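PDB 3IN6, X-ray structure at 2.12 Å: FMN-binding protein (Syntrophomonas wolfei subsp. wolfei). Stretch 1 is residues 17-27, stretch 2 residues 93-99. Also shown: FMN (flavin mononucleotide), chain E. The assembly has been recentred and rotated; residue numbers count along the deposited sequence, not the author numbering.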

# COMPACT_ATOMS: atom_id res chain seq x y z
N GLU A 17 2.39 19.43 -11.99
CA GLU A 17 1.84 18.27 -12.68
C GLU A 17 1.48 17.18 -11.65
O GLU A 17 0.41 16.60 -11.69
CB GLU A 17 2.90 17.68 -13.61
CG GLU A 17 3.31 18.54 -14.79
CD GLU A 17 2.69 18.08 -16.08
OE1 GLU A 17 1.46 17.87 -16.10
OE2 GLU A 17 3.43 17.92 -17.07
N LEU A 18 2.40 16.92 -10.73
CA LEU A 18 2.18 15.91 -9.70
C LEU A 18 1.03 16.30 -8.77
O LEU A 18 0.18 15.46 -8.46
CB LEU A 18 3.46 15.67 -8.91
CG LEU A 18 4.54 14.95 -9.72
CD1 LEU A 18 5.92 15.12 -9.08
CD2 LEU A 18 4.17 13.47 -9.88
N LEU A 19 1.00 17.56 -8.34
CA LEU A 19 -0.07 18.06 -7.48
C LEU A 19 -1.44 17.91 -8.16
O LEU A 19 -2.42 17.52 -7.52
CB LEU A 19 0.16 19.53 -7.11
CG LEU A 19 1.26 19.82 -6.08
CD1 LEU A 19 1.75 21.27 -6.15
CD2 LEU A 19 0.74 19.46 -4.70
N GLU A 20 -1.52 18.22 -9.44
CA GLU A 20 -2.83 18.12 -10.13
C GLU A 20 -3.28 16.69 -10.34
O GLU A 20 -4.45 16.37 -10.13
CB GLU A 20 -2.83 18.92 -11.41
CG GLU A 20 -2.63 20.42 -11.13
CD GLU A 20 -3.65 20.94 -10.14
OE1 GLU A 20 -4.87 20.78 -10.38
OE2 GLU A 20 -3.24 21.52 -9.12
N LYS A 21 -2.36 15.82 -10.72
CA LYS A 21 -2.68 14.42 -10.89
C LYS A 21 -3.14 13.83 -9.56
O LYS A 21 -4.10 13.08 -9.50
CB LYS A 21 -1.48 13.66 -11.41
CG LYS A 21 -1.80 12.27 -11.89
CD LYS A 21 -0.57 11.68 -12.54
CE LYS A 21 -0.87 10.46 -13.33
NZ LYS A 21 0.35 9.97 -14.01
N ALA A 22 -2.45 14.20 -8.49
CA ALA A 22 -2.80 13.74 -7.15
C ALA A 22 -4.19 14.25 -6.76
O ALA A 22 -5.02 13.48 -6.26
CB ALA A 22 -1.75 14.22 -6.14
N ARG A 23 -4.44 15.54 -7.00
CA ARG A 23 -5.72 16.18 -6.68
C ARG A 23 -6.85 15.39 -7.29
O ARG A 23 -7.80 15.04 -6.59
CB ARG A 23 -5.80 17.62 -7.22
CG ARG A 23 -7.00 18.40 -6.71
CD ARG A 23 -7.10 19.85 -7.27
NE ARG A 23 -5.79 20.46 -7.34
CZ ARG A 23 -5.12 20.84 -6.26
NH1 ARG A 23 -5.65 20.69 -5.05
NH2 ARG A 23 -3.92 21.37 -6.39
N SER A 24 -6.75 15.14 -8.59
CA SER A 24 -7.81 14.41 -9.30
C SER A 24 -8.05 13.01 -8.77
O SER A 24 -9.20 12.65 -8.48
CB SER A 24 -7.48 14.31 -10.79
OG SER A 24 -7.64 15.57 -11.41
N LEU A 25 -6.98 12.23 -8.63
CA LEU A 25 -7.11 10.84 -8.20
C LEU A 25 -7.55 10.70 -6.74
O LEU A 25 -8.34 9.84 -6.43
CB LEU A 25 -5.80 10.08 -8.46
CG LEU A 25 -5.44 9.90 -9.94
CD1 LEU A 25 -3.99 9.51 -10.13
CD2 LEU A 25 -6.36 8.87 -10.57
N ILE A 26 -7.03 11.54 -5.85
CA ILE A 26 -7.46 11.48 -4.46
C ILE A 26 -8.94 11.86 -4.34
O ILE A 26 -9.74 11.10 -3.79
CB ILE A 26 -6.62 12.39 -3.54
CG1 ILE A 26 -5.19 11.84 -3.41
CG2 ILE A 26 -7.25 12.48 -2.15
CD1 ILE A 26 -5.10 10.51 -2.64
N ASN A 27 -9.30 13.01 -4.88
CA ASN A 27 -10.66 13.49 -4.72
C ASN A 27 -11.73 12.64 -5.43
O ASN A 27 -12.90 12.69 -5.04
CB ASN A 27 -10.75 14.97 -5.11
CG ASN A 27 -10.00 15.87 -4.15
OD1 ASN A 27 -9.68 15.47 -3.01
ND2 ASN A 27 -9.73 17.09 -4.59
N1 FMN E . 9.85 -3.70 -9.62
C2 FMN E . 10.50 -4.75 -9.02
O2 FMN E . 11.63 -4.58 -8.55
N3 FMN E . 9.87 -5.99 -8.94
C4 FMN E . 8.61 -6.17 -9.47
O4 FMN E . 8.06 -7.27 -9.42
C4A FMN E . 7.96 -5.11 -10.09
N5 FMN E . 6.69 -5.28 -10.62
C5A FMN E . 6.06 -4.22 -11.23
C6 FMN E . 4.79 -4.43 -11.76
C7 FMN E . 4.11 -3.38 -12.38
C7M FMN E . 2.74 -3.63 -12.94
C8 FMN E . 4.71 -2.12 -12.46
C8M FMN E . 3.98 -0.99 -13.12
C9 FMN E . 5.98 -1.91 -11.92
C9A FMN E . 6.67 -2.96 -11.30
N10 FMN E . 7.95 -2.79 -10.75
C10 FMN E . 8.59 -3.87 -10.16
C1' FMN E . 8.69 -1.47 -10.81
C2' FMN E . 8.65 -0.68 -9.50
O2' FMN E . 7.31 -0.48 -9.10
C3' FMN E . 9.38 0.65 -9.68
O3' FMN E . 10.76 0.37 -9.79
C4' FMN E . 9.09 1.66 -8.56
O4' FMN E . 9.49 2.96 -8.91
C5' FMN E . 9.83 1.29 -7.29
O5' FMN E . 9.49 2.19 -6.27
P FMN E . 10.53 2.58 -5.10
O1P FMN E . 10.89 1.34 -4.32
O2P FMN E . 9.84 3.56 -4.19
O3P FMN E . 11.78 3.23 -5.68
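Stretch 2, residues 93-99: KDGIRVY

Stretch 2 is an extended strand lying across the helix of stretch 1, each element being part of a longer one that runs on in both directions. Their axes come within 8.3 Å, and their N-to-C directions differ by 104°, a signed crossing of -104°, so the strand passes nearly at right angles over the helix, and the contact is short, from Asp94 to Val98. The alternation of the strand sets the pattern. Asp94, Ile96 and Val98 turn their CA-to-CB bonds toward the helix, while Arg97 points away and Gly95 has no side chain to turn. The helix answers with Leu18, Lys21, Ala22, Leu25 and Ile26, a set spaced by threes and fours that lines one face.

The central fit is a bump in a hollow. Ala22 is the smallest side chain on the helix face, and its CA stands 6.1 Å from the CA of Ile96, the nearest CA-CA pair between the two stretches. Ile96, with chi1 t and chi2 p, fills the space around that low point: its CG1 lies 4.0 Å from Ala22 CB, its CD1 reaches 4.1 Å from Leu18 CD2, and its CB sits 3.9 Å from Leu25 CD1. Leu18 and Leu25 thus form walls around a floor made by Ala22, and Ile96 has the largest area covered of any residue in the contact.

Val98 uses the same floor further along the strand. Its CG2 is 4.0 Å from Ala22 CB and 4.3 Å from Ile26 CG1, so one methyl touches both the alanine and the isoleucine beside it. At Gly95 the backbone itself becomes the surface: Leu25, its CA-to-CB bond toward the strand, places CD1 3.7 Å from Gly95 C. The same methyl therefore packs on main chain as well as on the side of Ile96.

Charge closes the border at the Asp94 end. Lys21, extended with all four chi angles t, carries NZ to 3.0 Å from Asp94 OD1, a salt bridge whose hydrogen bond is weak. On the way its CE passes 3.8 Å from Gly95 O, so the aliphatic part of the lysine covers the strand before the ammonium meets its partner.

The other face of the strand is used too: Arg97, its CA-to-CB bond pointing away from the helix, donates a hydrogen bond from NH1 to FMN O2P at 3.1 Å. The rule to read here is economical: the strand comes closest at a small helix residue, branched strand side chains fill the room around it, and an ion pair closes the end at Asp94.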

# COMPACT_ATOMS: atom_id res chain seq x y z
N LYS A 93 -3.61 1.52 -15.80
CA LYS A 93 -4.23 2.75 -16.31
C LYS A 93 -3.54 4.00 -15.83
O LYS A 93 -3.11 4.81 -16.64
CB LYS A 93 -5.73 2.81 -15.99
CG LYS A 93 -6.65 2.64 -17.20
CD LYS A 93 -6.40 1.38 -18.00
CE LYS A 93 -7.08 1.48 -19.35
NZ LYS A 93 -6.84 0.29 -20.17
N ASP A 94 -3.44 4.16 -14.50
CA ASP A 94 -2.82 5.35 -13.93
C ASP A 94 -2.74 5.23 -12.41
O ASP A 94 -3.23 4.27 -11.82
CB ASP A 94 -3.66 6.58 -14.29
CG ASP A 94 -2.88 7.87 -14.20
OD1 ASP A 94 -1.71 7.89 -14.63
OD2 ASP A 94 -3.46 8.87 -13.72
N GLY A 95 -2.13 6.21 -11.75
CA GLY A 95 -2.04 6.18 -10.29
C GLY A 95 -1.12 7.24 -9.73
O GLY A 95 -0.50 7.97 -10.47
N ILE A 96 -1.01 7.31 -8.42
CA ILE A 96 -0.15 8.31 -7.79
C ILE A 96 0.21 7.83 -6.40
O ILE A 96 -0.50 6.98 -5.82
CB ILE A 96 -0.90 9.66 -7.68
CG1 ILE A 96 0.03 10.84 -7.35
CG2 ILE A 96 -2.07 9.54 -6.65
CD1 ILE A 96 0.98 11.27 -8.49
N ARG A 97 1.30 8.37 -5.86
CA ARG A 97 1.71 8.10 -4.50
C ARG A 97 1.83 9.43 -3.81
O ARG A 97 2.56 10.31 -4.29
CB ARG A 97 3.04 7.37 -4.42
CG ARG A 97 2.95 5.92 -4.78
CD ARG A 97 4.32 5.25 -4.72
NE ARG A 97 5.27 5.79 -5.69
CZ ARG A 97 6.52 5.34 -5.83
NH1 ARG A 97 6.98 4.34 -5.09
NH2 ARG A 97 7.32 5.90 -6.73
N VAL A 98 1.11 9.59 -2.70
CA VAL A 98 1.16 10.81 -1.94
C VAL A 98 1.64 10.51 -0.51
O VAL A 98 0.94 9.86 0.26
CB VAL A 98 -0.23 11.48 -1.87
CG1 VAL A 98 -0.12 12.81 -1.20
CG2 VAL A 98 -0.87 11.63 -3.28
N TYR A 99 2.83 11.02 -0.17
CA TYR A 99 3.44 10.82 1.14
C TYR A 99 3.02 11.90 2.11
O TYR A 99 3.10 13.09 1.81
CB TYR A 99 4.97 10.81 1.01
CG TYR A 99 5.46 9.71 0.11
CD1 TYR A 99 5.42 9.85 -1.26
CD2 TYR A 99 6.00 8.54 0.62
CE1 TYR A 99 5.87 8.89 -2.09
CE2 TYR A 99 6.44 7.54 -0.22
CZ TYR A 99 6.39 7.73 -1.57
OH TYR A 99 6.82 6.76 -2.43